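Local atomic coordinates of cytochrome P450 RhF (Acinetobacter radioresistens, PDB entry 6RO8), a protein that probably acts as a heme-thiolate monooxygenase, this chain being the heme domain of a longer protein that also carries a 2Fe-2S ferredoxin part. Residues 29-34 with 44-49; 53-58 with 331-336; 280-285 with 308-313; 301-306 with 393-398. One frame throughout, in Å; residues are numbered along the deposited sequence.

Contact 1 of 4, residues 29-34 with 44-49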
loop_
_atom_site.group_PDB
_atom_site.type_symbol
_atom_site.label_atom_id
_atom_site.label_comp_id
_atom_site.label_asym_id
_atom_site.label_seq_id
_atom_site.Cartn_x
_atom_site.Cartn_y
_atom_site.Cartn_z
ATOM N N LYS A 29 17.651 -11.193 15.741
ATOM C CA LYS A 29 17.584 -10.255 16.854
ATOM C C LYS A 29 17.886 -8.839 16.389
ATOM O O LYS A 29 17.221 -7.884 16.805
ATOM C CB LYS A 29 18.561 -10.666 17.950
ATOM C CG LYS A 29 18.563 -9.718 19.141
ATOM C CD LYS A 29 19.618 -10.100 20.187
ATOM C CE LYS A 29 20.659 -8.994 20.373
ATOM N NZ LYS A 29 21.908 -9.501 21.014
ATOM N N ASN A 30 18.858 -8.685 15.499
ATOM C CA ASN A 30 19.269 -7.367 15.042
ATOM C C ASN A 30 18.537 -6.901 13.801
ATOM O O ASN A 30 18.950 -5.910 13.198
ATOM C CB ASN A 30 20.769 -7.364 14.777
ATOM C CG ASN A 30 21.556 -7.595 16.028
ATOM O OD1 ASN A 30 21.174 -7.116 17.087
ATOM N ND2 ASN A 30 22.650 -8.339 15.926
ATOM N N PHE A 31 17.474 -7.580 13.392
ATOM C CA PHE A 31 16.966 -7.331 12.055
ATOM C C PHE A 31 16.353 -5.940 11.985
ATOM O O PHE A 31 15.373 -5.642 12.679
ATOM C CB PHE A 31 15.958 -8.397 11.633
ATOM C CG PHE A 31 15.629 -8.337 10.169
ATOM C CD1 PHE A 31 14.675 -7.454 9.699
ATOM C CD2 PHE A 31 16.302 -9.132 9.251
ATOM C CE1 PHE A 31 14.384 -7.373 8.343
ATOM C CE2 PHE A 31 16.012 -9.050 7.881
ATOM C CZ PHE A 31 15.058 -8.160 7.434
ATOM N N ASP A 32 16.950 -5.090 11.150
ATOM C CA ASP A 32 16.514 -3.711 10.966
ATOM C C ASP A 32 15.978 -3.524 9.548
ATOM O O ASP A 32 16.732 -3.618 8.569
ATOM C CB ASP A 32 17.664 -2.744 11.239
ATOM C CG ASP A 32 17.209 -1.302 11.317
ATOM O OD1 ASP A 32 16.024 -1.020 11.037
ATOM O OD2 ASP A 32 18.038 -0.443 11.676
ATOM N N MET A 33 14.685 -3.212 9.447
ATOM C CA MET A 33 14.087 -2.979 8.136
ATOM C C MET A 33 14.654 -1.740 7.438
ATOM O O MET A 33 14.552 -1.636 6.212
ATOM C CB MET A 33 12.571 -2.882 8.264
ATOM C CG MET A 33 11.954 -4.236 8.468
ATOM S SD MET A 33 10.186 -4.137 8.770
ATOM C CE MET A 33 9.651 -5.837 8.537
ATOM N N PHE A 34 15.278 -0.821 8.164
ATOM C CA PHE A 34 15.867 0.339 7.515
ATOM C C PHE A 34 17.320 0.111 7.112
ATOM O O PHE A 34 17.940 1.005 6.528
ATOM C CB PHE A 34 15.721 1.563 8.422
ATOM C CG PHE A 34 14.291 1.943 8.668
ATOM C CD1 PHE A 34 13.605 2.724 7.758
ATOM C CD2 PHE A 34 13.621 1.492 9.804
ATOM C CE1 PHE A 34 12.263 3.058 7.971
ATOM C CE2 PHE A 34 12.283 1.823 10.022
ATOM C CZ PHE A 34 11.601 2.602 9.104
ATOM N N LEU A 44 14.251 -10.856 -0.393
ATOM C CA LEU A 44 15.572 -11.468 -0.410
ATOM C C LEU A 44 16.224 -11.392 0.969
ATOM O O LEU A 44 16.868 -12.348 1.414
ATOM C CB LEU A 44 16.437 -10.807 -1.489
ATOM C CG LEU A 44 17.864 -11.341 -1.672
ATOM C CD1 LEU A 44 17.860 -12.843 -1.988
ATOM C CD2 LEU A 44 18.610 -10.548 -2.730
ATOM N N ALA A 45 16.027 -10.279 1.677
ATOM C CA ALA A 45 16.610 -10.110 2.999
ATOM C C ALA A 45 16.081 -11.136 3.994
ATOM O O ALA A 45 16.754 -11.429 4.985
ATOM C CB ALA A 45 16.348 -8.684 3.494
ATOM N N LEU A 46 14.901 -11.701 3.750
ATOM C CA LEU A 46 14.302 -12.662 4.665
ATOM C C LEU A 46 14.426 -14.093 4.152
ATOM O O LEU A 46 13.851 -15.017 4.737
ATOM C CB LEU A 46 12.840 -12.285 4.930
ATOM C CG LEU A 46 12.835 -10.979 5.751
ATOM C CD1 LEU A 46 11.520 -10.198 5.692
ATOM C CD2 LEU A 46 13.289 -11.230 7.208
ATOM N N LYS A 47 15.197 -14.292 3.086
ATOM C CA LYS A 47 15.278 -15.609 2.470
ATOM C C LYS A 47 15.854 -16.659 3.430
ATOM O O LYS A 47 15.262 -17.732 3.609
ATOM C CB LYS A 47 16.095 -15.524 1.183
ATOM C CG LYS A 47 15.930 -16.756 0.325
ATOM C CD LYS A 47 16.272 -16.467 -1.112
ATOM C CE LYS A 47 15.810 -17.589 -2.001
ATOM N NZ LYS A 47 16.363 -17.415 -3.368
ATOM N N GLU A 48 17.009 -16.379 4.053
ATOM C CA GLU A 48 17.556 -17.323 5.029
ATOM C C GLU A 48 16.538 -17.629 6.117
ATOM O O GLU A 48 16.442 -18.767 6.598
ATOM C CB GLU A 48 18.824 -16.771 5.689
ATOM C CG GLU A 48 19.921 -16.228 4.795
ATOM C CD GLU A 48 20.864 -15.294 5.572
ATOM O OE1 GLU A 48 20.462 -14.148 5.904
ATOM O OE2 GLU A 48 22.000 -15.718 5.879
ATOM N N PHE A 49 15.775 -16.613 6.527
ATOM C CA PHE A 49 14.813 -16.797 7.609
ATOM C C PHE A 49 13.633 -17.659 7.173
ATOM O O PHE A 49 13.169 -18.506 7.945
ATOM C CB PHE A 49 14.345 -15.438 8.129
ATOM C CG PHE A 49 15.426 -14.651 8.816
ATOM C CD1 PHE A 49 15.727 -14.884 10.151
ATOM C CD2 PHE A 49 16.148 -13.687 8.123
ATOM C CE1 PHE A 49 16.722 -14.157 10.790
ATOM C CE2 PHE A 49 17.152 -12.953 8.760
ATOM C CZ PHE A 49 17.441 -13.190 10.092
#
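Phe31 drives its ring among residues at and just after the end of the short helix 42-45, and the far end of the ring is the tightly packed part of the contact. CD2 of Leu46 lies 3.6 Å from Phe31 CZ, approaching the ring obliquely, while Ala45 sends its methyl CB to within 4.2 Å of Phe31 CZ and its carbonyl oxygen toward the ring edge, 3.8 Å from Phe31 CE2. Phe49 lies on the remaining flank. The edge of Phe31 is directed at the face of Phe49 in an offset edge-to-face stack, with the centroids 5.8 Å apart and the planes at 89°. The ring gets there because CG stands anti to the backbone N (chi1 -168°), which carries it off the extended loop toward the helices. The short methyl of Ala45 lets the far end of the ring lie by the helix end, branched Leu46 lays one methyl against it, and flat Phe49 offers a broad surface. Away from the Phe31 ring the contact is loose. Asp32 turns its carboxylate to other partners: OD1 takes the backbone N of Phe34 at 3.0 Å, closing an Asx turn, and OD2 forms a salt bridge with Arg204. Lys47 likewise leads outward, to Asp359. Joined in this way, the loop after helix 20-29 and the start of helix 47-52 form an aromatic-aliphatic cluster beside strand 55-58, in the N-terminal, beta-rich region of the cytochrome P450 fold.

Contact 2 of 4, residues 53-58 with 331-336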
loop_
_atom_site.group_PDB
_atom_site.type_symbol
_atom_site.label_atom_id
_atom_site.label_comp_id
_atom_site.label_asym_id
_atom_site.label_seq_id
_atom_site.Cartn_x
_atom_site.Cartn_y
_atom_site.Cartn_z
ATOM N N LEU A 53 14.488 -19.987 10.052
ATOM C CA LEU A 53 14.077 -19.230 11.237
ATOM C C LEU A 53 12.839 -18.401 10.903
ATOM O O LEU A 53 12.854 -17.167 11.014
ATOM C CB LEU A 53 15.229 -18.346 11.740
ATOM C CG LEU A 53 15.078 -17.627 13.097
ATOM C CD1 LEU A 53 14.633 -18.569 14.166
ATOM C CD2 LEU A 53 16.346 -16.887 13.512
ATOM N N PRO A 54 11.741 -19.066 10.534
ATOM C CA PRO A 54 10.646 -18.374 9.822
ATOM C C PRO A 54 9.955 -17.300 10.631
ATOM O O PRO A 54 9.488 -16.307 10.060
ATOM C CB PRO A 54 9.682 -19.517 9.475
ATOM C CG PRO A 54 10.493 -20.755 9.607
ATOM C CD PRO A 54 11.481 -20.502 10.687
ATOM N N ILE A 55 9.858 -17.478 11.936
ATOM C CA ILE A 55 9.289 -16.485 12.830
ATOM C C ILE A 55 10.335 -16.153 13.878
ATOM O O ILE A 55 10.869 -17.052 14.536
ATOM C CB ILE A 55 7.996 -16.981 13.498
ATOM C CG1 ILE A 55 6.935 -17.284 12.428
ATOM C CG2 ILE A 55 7.530 -15.961 14.521
ATOM C CD1 ILE A 55 5.810 -18.185 12.888
ATOM N N PHE A 56 10.649 -14.874 14.017
ATOM C CA PHE A 56 11.650 -14.475 14.988
ATOM C C PHE A 56 11.295 -13.091 15.493
ATOM O O PHE A 56 10.548 -12.350 14.853
ATOM C CB PHE A 56 13.054 -14.519 14.374
ATOM C CG PHE A 56 13.245 -13.546 13.246
ATOM C CD1 PHE A 56 12.947 -13.914 11.936
ATOM C CD2 PHE A 56 13.727 -12.258 13.495
ATOM C CE1 PHE A 56 13.117 -13.026 10.898
ATOM C CE2 PHE A 56 13.900 -11.363 12.457
ATOM C CZ PHE A 56 13.598 -11.756 11.149
ATOM N N PHE A 57 11.813 -12.755 16.666
ATOM C CA PHE A 57 11.586 -11.442 17.249
ATOM C C PHE A 57 12.787 -10.540 16.990
ATOM O O PHE A 57 13.925 -10.899 17.312
ATOM C CB PHE A 57 11.311 -11.525 18.751
ATOM C CG PHE A 57 10.939 -10.210 19.338
ATOM C CD1 PHE A 57 9.664 -9.699 19.144
ATOM C CD2 PHE A 57 11.875 -9.447 20.039
ATOM C CE1 PHE A 57 9.309 -8.462 19.649
ATOM C CE2 PHE A 57 11.521 -8.199 20.559
ATOM C CZ PHE A 57 10.239 -7.709 20.358
ATOM N N SER A 58 12.532 -9.370 16.416
ATOM C CA SER A 58 13.575 -8.381 16.199
ATOM C C SER A 58 13.531 -7.371 17.347
ATOM O O SER A 58 12.535 -6.657 17.530
ATOM C CB SER A 58 13.413 -7.695 14.844
ATOM O OG SER A 58 14.281 -6.569 14.729
ATOM N N SER A 331 2.998 -21.756 14.486
ATOM C CA SER A 331 4.136 -22.600 14.095
ATOM C C SER A 331 5.204 -22.702 15.188
ATOM O O SER A 331 6.395 -22.484 14.949
ATOM C CB SER A 331 4.761 -22.091 12.800
ATOM O OG SER A 331 3.998 -22.503 11.686
ATOM N N GLY A 332 4.765 -23.014 16.408
ATOM C CA GLY A 332 5.702 -23.299 17.480
ATOM C C GLY A 332 6.260 -22.106 18.219
ATOM O O GLY A 332 7.205 -22.272 19.003
ATOM N N VAL A 333 5.702 -20.915 18.011
ATOM C CA VAL A 333 6.148 -19.688 18.667
ATOM C C VAL A 333 4.954 -19.084 19.401
ATOM O O VAL A 333 3.912 -18.841 18.782
ATOM C CB VAL A 333 6.731 -18.694 17.648
ATOM C CG1 VAL A 333 7.326 -17.457 18.342
ATOM C CG2 VAL A 333 7.763 -19.390 16.789
ATOM N N LYS A 334 5.099 -18.835 20.706
ATOM C CA LYS A 334 3.996 -18.285 21.490
ATOM C C LYS A 334 4.120 -16.768 21.574
ATOM O O LYS A 334 5.224 -16.233 21.703
ATOM C CB LYS A 334 3.943 -18.910 22.902
ATOM C CG LYS A 334 2.482 -19.084 23.416
ATOM C CD LYS A 334 2.199 -20.321 24.312
ATOM C CE LYS A 334 0.761 -20.871 24.078
ATOM N NZ LYS A 334 -0.368 -19.937 24.438
ATOM N N PHE A 335 2.982 -16.084 21.460
ATOM C CA PHE A 335 2.913 -14.624 21.482
ATOM C C PHE A 335 2.182 -14.159 22.733
ATOM O O PHE A 335 1.154 -14.731 23.103
ATOM C CB PHE A 335 2.188 -14.067 20.244
ATOM C CG PHE A 335 2.840 -14.407 18.932
ATOM C CD1 PHE A 335 4.193 -14.167 18.715
ATOM C CD2 PHE A 335 2.078 -14.932 17.901
ATOM C CE1 PHE A 335 4.778 -14.479 17.504
ATOM C CE2 PHE A 335 2.649 -15.236 16.684
ATOM C CZ PHE A 335 4.002 -15.012 16.481
ATOM N N ARG A 336 2.687 -13.100 23.358
ATOM C CA ARG A 336 2.022 -12.531 24.522
ATOM C C ARG A 336 1.052 -11.449 24.077
ATOM O O ARG A 336 1.295 -10.747 23.090
ATOM C CB ARG A 336 3.049 -11.957 25.507
ATOM C CG ARG A 336 2.473 -11.144 26.704
ATOM C CD ARG A 336 1.391 -11.887 27.532
ATOM N NE ARG A 336 0.247 -11.024 27.861
ATOM C CZ ARG A 336 0.182 -10.178 28.892
ATOM N NH1 ARG A 336 1.191 -10.080 29.753
ATOM N NH2 ARG A 336 -0.910 -9.440 29.080
#
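Ile55 spreads its branches over the hairpin turn and strand 333-335, meeting Ser331, Val333 and Phe335. Its CG2 and CB meet Val333: Ile55 CB is 4.1 Å from Val333 CG2, and the two beta-branched side chains run past each other in opposite directions. The longer arm reaches the turn, where Ile55 CD1 lies 4.0 Å from Ser331 CB. On the other flank Ile55 CG2 comes to the edge of the Phe335 ring, 4.1 Å from CZ. One isoleucine can serve all three because CG1 stands anti to the carbonyl carbon (chi1 -61°) and sends CD1 toward Ser331, while CG2 is left facing Val333 and Phe335. The strands do not pair here. The nearest alpha carbons, Ile55 CA and Val333 CA, are 7.4 Å apart, and no hydrogen bond joins the two segments. Strand 55-58 instead pairs with strand 63-66 at the outer border of the five-stranded sheet, and strand 333-335 pairs with 328-330. Trp64 of strand 63-66 touches both Ile55 and Val333, and it meets the Phe335 ring edge to face. The hydroxyl of Ser331 takes no part in the apolar contact but bonds to Asp71. The chemistry is thus wholly van der Waals and hydrophobic, and implies that side-chain packing, not backbone pairing, seats the hairpin over the side chains of the border strands.

Contact 3 of 4, residues 280-285 with 308-313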
loop_
_atom_site.group_PDB
_atom_site.type_symbol
_atom_site.label_atom_id
_atom_site.label_comp_id
_atom_site.label_asym_id
_atom_site.label_seq_id
_atom_site.Cartn_x
_atom_site.Cartn_y
_atom_site.Cartn_z
ATOM N N ALA A 280 4.405 1.453 -10.780
ATOM C CA ALA A 280 5.811 1.645 -11.099
ATOM C C ALA A 280 6.587 0.331 -10.967
ATOM O O ALA A 280 7.429 0.003 -11.820
ATOM C CB ALA A 280 6.400 2.733 -10.214
ATOM N N ASN A 281 6.293 -0.451 -9.924
ATOM C CA ASN A 281 6.946 -1.748 -9.762
ATOM C C ASN A 281 6.680 -2.655 -10.951
ATOM O O ASN A 281 7.597 -3.311 -11.466
ATOM C CB ASN A 281 6.451 -2.428 -8.491
ATOM C CG ASN A 281 6.978 -1.787 -7.270
ATOM O OD1 ASN A 281 7.955 -1.039 -7.325
ATOM N ND2 ASN A 281 6.313 -2.036 -6.142
ATOM N N ALA A 282 5.422 -2.715 -11.388
ATOM C CA ALA A 282 5.053 -3.617 -12.473
ATOM C C ALA A 282 5.738 -3.227 -13.773
ATOM O O ALA A 282 6.294 -4.087 -14.465
ATOM C CB ALA A 282 3.533 -3.641 -12.632
ATOM N N LEU A 283 5.708 -1.937 -14.119
ATOM C CA LEU A 283 6.377 -1.478 -15.330
ATOM C C LEU A 283 7.881 -1.702 -15.244
ATOM O O LEU A 283 8.510 -2.101 -16.235
ATOM C CB LEU A 283 6.076 -0.003 -15.585
ATOM C CG LEU A 283 4.666 0.317 -16.039
ATOM C CD1 LEU A 283 4.350 1.763 -15.743
ATOM C CD2 LEU A 283 4.523 0.047 -17.508
ATOM N N LYS A 284 8.473 -1.450 -14.067
ATOM C CA LYS A 284 9.894 -1.741 -13.875
ATOM C C LYS A 284 10.191 -3.223 -14.121
ATOM O O LYS A 284 11.149 -3.568 -14.820
ATOM C CB LYS A 284 10.318 -1.312 -12.466
ATOM C CG LYS A 284 11.764 -1.592 -12.061
ATOM C CD LYS A 284 12.082 -0.871 -10.743
ATOM C CE LYS A 284 13.435 -1.286 -10.188
ATOM N NZ LYS A 284 13.537 -2.771 -10.085
ATOM N N LEU A 285 9.366 -4.109 -13.556
ATOM C CA LEU A 285 9.537 -5.546 -13.737
ATOM C C LEU A 285 9.415 -5.949 -15.198
ATOM O O LEU A 285 10.300 -6.619 -15.744
ATOM C CB LEU A 285 8.491 -6.289 -12.916
ATOM C CG LEU A 285 8.854 -6.875 -11.570
ATOM C CD1 LEU A 285 7.638 -7.608 -11.054
ATOM C CD2 LEU A 285 10.031 -7.812 -11.724
ATOM N N GLU A 308 -1.194 -9.442 -11.867
ATOM C CA GLU A 308 -1.263 -10.251 -10.658
ATOM C C GLU A 308 0.110 -10.814 -10.287
ATOM O O GLU A 308 0.480 -10.833 -9.110
ATOM C CB GLU A 308 -2.283 -11.371 -10.849
ATOM C CG GLU A 308 -3.077 -11.711 -9.603
ATOM C CD GLU A 308 -3.854 -10.537 -9.024
ATOM O OE1 GLU A 308 -3.999 -10.493 -7.789
ATOM O OE2 GLU A 308 -4.337 -9.668 -9.784
ATOM N N GLU A 309 0.893 -11.261 -11.276
ATOM C CA GLU A 309 2.218 -11.784 -10.954
ATOM C C GLU A 309 3.168 -10.680 -10.490
ATOM O O GLU A 309 4.078 -10.940 -9.695
ATOM C CB GLU A 309 2.784 -12.538 -12.160
ATOM C CG GLU A 309 4.257 -12.915 -12.053
ATOM C CD GLU A 309 4.503 -14.044 -11.081
ATOM O OE1 GLU A 309 3.537 -14.415 -10.379
ATOM O OE2 GLU A 309 5.650 -14.565 -11.022
ATOM N N CYS A 310 2.973 -9.449 -10.973
ATOM C CA CYS A 310 3.719 -8.299 -10.453
ATOM C C CYS A 310 3.360 -7.972 -9.016
ATOM O O CYS A 310 4.250 -7.684 -8.198
ATOM C CB CYS A 310 3.505 -7.074 -11.359
ATOM S SG CYS A 310 4.335 -7.149 -12.950
ATOM N N LEU A 311 2.061 -7.984 -8.715
ATOM C CA LEU A 311 1.595 -7.780 -7.351
ATOM C C LEU A 311 2.156 -8.832 -6.385
ATOM O O LEU A 311 2.481 -8.525 -5.223
ATOM C CB LEU A 311 0.072 -7.813 -7.335
ATOM C CG LEU A 311 -0.615 -6.587 -7.963
ATOM C CD1 LEU A 311 -2.150 -6.759 -7.989
ATOM C CD2 LEU A 311 -0.210 -5.311 -7.193
ATOM N N ARG A 312 2.243 -10.086 -6.837
ATOM C CA ARG A 312 2.893 -11.100 -6.027
ATOM C C ARG A 312 4.382 -10.824 -5.904
ATOM O O ARG A 312 4.941 -10.842 -4.803
ATOM C CB ARG A 312 2.672 -12.488 -6.616
ATOM C CG ARG A 312 3.304 -13.580 -5.758
ATOM C CD ARG A 312 3.566 -14.854 -6.557
ATOM N NE ARG A 312 4.558 -14.647 -7.601
ATOM C CZ ARG A 312 5.859 -14.855 -7.448
ATOM N NH1 ARG A 312 6.336 -15.272 -6.284
ATOM N NH2 ARG A 312 6.692 -14.628 -8.449
ATOM N N HIS A 313 5.038 -10.546 -7.028
ATOM C CA HIS A 313 6.494 -10.580 -7.060
ATOM C C HIS A 313 7.100 -9.332 -6.428
ATOM O O HIS A 313 8.066 -9.409 -5.662
ATOM C CB HIS A 313 6.971 -10.726 -8.501
ATOM C CG HIS A 313 8.454 -10.758 -8.624
ATOM N ND1 HIS A 313 9.236 -9.632 -8.472
ATOM C CD2 HIS A 313 9.305 -11.784 -8.855
ATOM C CE1 HIS A 313 10.506 -9.964 -8.617
ATOM N NE2 HIS A 313 10.575 -11.263 -8.851
#
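Apolar packing carries this contact, and the backbones come nearest at Ala282 and Cys310. The methyl of Ala282 lies 3.6 Å from Cys310 SG, and the alpha carbons of the two residues are only 5.3 Å apart. Small side chains let the backbones come close here; the axes of segments 280-285 and 308-313 pass 9.3 Å apart at 103°. Leu285 straddles two neighbours. Its CD1 is 3.8 Å from Cys310 SG, and both its methyls lie obliquely against the imidazole, CD1 3.6 Å from His313 ND1 and CD2 3.8 Å from His313 CE1. His313 meets them with CG anti to the backbone N (chi1 180°), while its NE2 bonds to the carbonyl oxygen of Asp359. The polar interactions run within helix 303-314 and beyond it. Arg312 grips Glu309 side-on with two nitrogens, NE to OE1 at 3.0 Å and NH2 to OE2 at 2.8 Å. This is the Glu-x-x-Arg signature of the P450 K helix; Arg365, which also bridges to Glu309 OE2, is probably the third member of the Glu-Arg-Arg triad. No hydrogen bond crosses between the segments, so the chemistry implies a division of labour: one side of helix 303-314 packs hydrophobically on helix 273-288, while its buried charges are probably balanced by salt bridges.

Contact 4 of 4, residues 301-306 with 393-398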
loop_
_atom_site.group_PDB
_atom_site.type_symbol
_atom_site.label_atom_id
_atom_site.label_comp_id
_atom_site.label_asym_id
_atom_site.label_seq_id
_atom_site.Cartn_x
_atom_site.Cartn_y
_atom_site.Cartn_z
ATOM N N GLN A 301 -4.163 -9.592 -23.851
ATOM C CA GLN A 301 -4.910 -10.531 -23.009
ATOM C C GLN A 301 -4.123 -10.948 -21.771
ATOM O O GLN A 301 -4.716 -11.204 -20.721
ATOM C CB GLN A 301 -5.270 -11.827 -23.748
ATOM C CG GLN A 301 -5.772 -11.707 -25.127
ATOM C CD GLN A 301 -4.651 -11.794 -26.109
ATOM O OE1 GLN A 301 -3.712 -11.025 -26.020
ATOM N NE2 GLN A 301 -4.735 -12.718 -27.047
ATOM N N LEU A 302 -2.799 -11.078 -21.882
ATOM C CA LEU A 302 -1.997 -11.531 -20.749
ATOM C C LEU A 302 -1.835 -10.483 -19.657
ATOM O O LEU A 302 -1.340 -10.813 -18.574
ATOM C CB LEU A 302 -0.606 -11.956 -21.213
ATOM C CG LEU A 302 -0.522 -13.058 -22.257
ATOM C CD1 LEU A 302 0.931 -13.400 -22.491
ATOM C CD2 LEU A 302 -1.279 -14.238 -21.717
ATOM N N ILE A 303 -2.224 -9.238 -19.904
ATOM C CA ILE A 303 -1.869 -8.172 -18.970
ATOM C C ILE A 303 -2.453 -8.386 -17.582
ATOM O O ILE A 303 -1.699 -8.271 -16.597
ATOM C CB ILE A 303 -2.241 -6.798 -19.585
ATOM C CG1 ILE A 303 -1.294 -6.530 -20.753
ATOM C CG2 ILE A 303 -2.169 -5.703 -18.505
ATOM C CD1 ILE A 303 -1.538 -5.224 -21.507
ATOM N N PRO A 304 -3.741 -8.707 -17.402
ATOM C CA PRO A 304 -4.242 -8.920 -16.022
ATOM C C PRO A 304 -3.465 -9.972 -15.258
ATOM O O PRO A 304 -3.049 -9.709 -14.119
ATOM C CB PRO A 304 -5.705 -9.329 -16.235
ATOM C CG PRO A 304 -6.072 -8.726 -17.577
ATOM C CD PRO A 304 -4.822 -8.814 -18.410
ATOM N N GLY A 305 -3.249 -11.154 -15.849
ATOM C CA GLY A 305 -2.460 -12.184 -15.189
ATOM C C GLY A 305 -1.035 -11.745 -14.932
ATOM O O GLY A 305 -0.431 -12.125 -13.922
ATOM N N ALA A 306 -0.486 -10.918 -15.825
ATOM C CA ALA A 306 0.815 -10.303 -15.589
ATOM C C ALA A 306 0.771 -9.324 -14.413
ATOM O O ALA A 306 1.698 -9.288 -13.589
ATOM C CB ALA A 306 1.283 -9.596 -16.856
ATOM N N ILE A 393 -4.579 -0.679 -17.377
ATOM C CA ILE A 393 -4.685 0.400 -18.357
ATOM C C ILE A 393 -3.324 1.049 -18.593
ATOM O O ILE A 393 -2.931 1.290 -19.743
ATOM C CB ILE A 393 -5.738 1.435 -17.921
ATOM C CG1 ILE A 393 -7.151 0.858 -18.075
ATOM C CG2 ILE A 393 -5.629 2.707 -18.757
ATOM C CD1 ILE A 393 -8.129 1.347 -17.003
ATOM N N PHE A 394 -2.569 1.310 -17.522
ATOM C CA PHE A 394 -1.217 1.839 -17.707
ATOM C C PHE A 394 -0.432 0.970 -18.672
ATOM O O PHE A 394 0.066 1.447 -19.697
ATOM C CB PHE A 394 -0.461 1.928 -16.380
ATOM C CG PHE A 394 -0.848 3.092 -15.537
ATOM C CD1 PHE A 394 -0.975 4.357 -16.090
ATOM C CD2 PHE A 394 -1.086 2.921 -14.176
ATOM C CE1 PHE A 394 -1.334 5.430 -15.291
ATOM C CE2 PHE A 394 -1.446 3.977 -13.385
ATOM C CZ PHE A 394 -1.566 5.233 -13.935
ATOM N N ILE A 395 -0.353 -0.324 -18.372
ATOM C CA ILE A 395 0.484 -1.222 -19.155
ATOM C C ILE A 395 -0.080 -1.419 -20.564
ATOM O O ILE A 395 0.676 -1.464 -21.546
ATOM C CB ILE A 395 0.639 -2.556 -18.411
ATOM C CG1 ILE A 395 1.335 -2.320 -17.072
ATOM C CG2 ILE A 395 1.394 -3.554 -19.272
ATOM C CD1 ILE A 395 1.165 -3.468 -16.100
ATOM N N GLU A 396 -1.407 -1.550 -20.688
ATOM C CA GLU A 396 -2.009 -1.678 -22.008
ATOM C C GLU A 396 -1.662 -0.472 -22.865
ATOM O O GLU A 396 -1.164 -0.620 -23.987
ATOM C CB GLU A 396 -3.529 -1.850 -21.903
ATOM C CG GLU A 396 -4.197 -2.438 -23.173
ATOM C CD GLU A 396 -4.474 -1.379 -24.241
ATOM O OE1 GLU A 396 -4.459 -0.191 -23.856
ATOM O OE2 GLU A 396 -4.697 -1.722 -25.449
ATOM N N GLU A 397 -1.896 0.736 -22.335
ATOM C CA GLU A 397 -1.645 1.948 -23.110
ATOM C C GLU A 397 -0.189 2.013 -23.544
ATOM O O GLU A 397 0.112 2.210 -24.729
ATOM C CB GLU A 397 -2.029 3.192 -22.302
ATOM C CG GLU A 397 -2.046 4.520 -23.103
ATOM C CD GLU A 397 -3.255 4.622 -24.048
ATOM O OE1 GLU A 397 -3.271 5.526 -24.931
ATOM O OE2 GLU A 397 -4.193 3.793 -23.910
ATOM N N LEU A 398 0.724 1.791 -22.598
ATOM C CA LEU A 398 2.151 1.905 -22.882
ATOM C C LEU A 398 2.627 0.835 -23.857
ATOM O O LEU A 398 3.369 1.135 -24.796
ATOM C CB LEU A 398 2.949 1.821 -21.582
ATOM C CG LEU A 398 2.949 3.100 -20.749
ATOM C CD1 LEU A 398 3.525 2.840 -19.357
ATOM C CD2 LEU A 398 3.719 4.177 -21.473
#
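Arg400 NH1 is held by two carboxylates, OE1 of Glu396 and OE2 of Glu397, so one guanidinium further along helix 384-401 ties down both neighbours. With its charge held there, Glu396 presents its backbone and carbon stem to helix 303-314: Ile303 CD1 sits 3.9 Å from Glu396 CB. The stem leaves the backbone with CG anti to N (chi1 -161°) and then bends at chi2, taking the carboxylate away from the isoleucine. The same Ile303 methyl presses closest on the helix backbone, 3.6 Å from Glu396 CA. Helix 384-401 is the L helix of the P450 fold, which follows the loop bearing the heme-ligating Cys381, and here the N-terminal part of the K helix rests against it. Alongside, Ile303 CD1 meets the branch methyl of Ile395, with 4.0 Å to its CG2. Isoleucine suits both places, since each turns one branch to the other: Ile303 its long arm, CG1 standing anti to the carbonyl carbon (chi1 -70°), and Ile395 its CG2, while the long arm of Ile395 turns to helix 273-288. Ile296 of helix 290-298 touches both isoleucines, and Leu283 and Leu286 of helix 273-288 also lie against Ile395.

How the contacts relate
The four contacts fall into two pairs. Contacts 1 and 2 come in series along the chain, with centres 14 Å apart, and touch where helix 47-52 leads into strand 55-58: Phe49 stacks with Phe56, and Phe31 O probably bonds to Ser58 OG. Contacts 3 and 4, 11 Å apart, share helix 303-314, and Leu283 packs on Leu398 and Ile395. The pairs do not touch: centres are 22 Å (1 and 3) to 39 Å (2 and 4) apart. Contact 3 nests inside the loop that contact 2 closes, whereas contact 4 alternates with both. Contacts 1 and 2 consolidate the beta-rich region, to which the chain returns at 331-336; contacts 3 and 4 bind helices 273-288, 303-314 and 384-401 of the helical part.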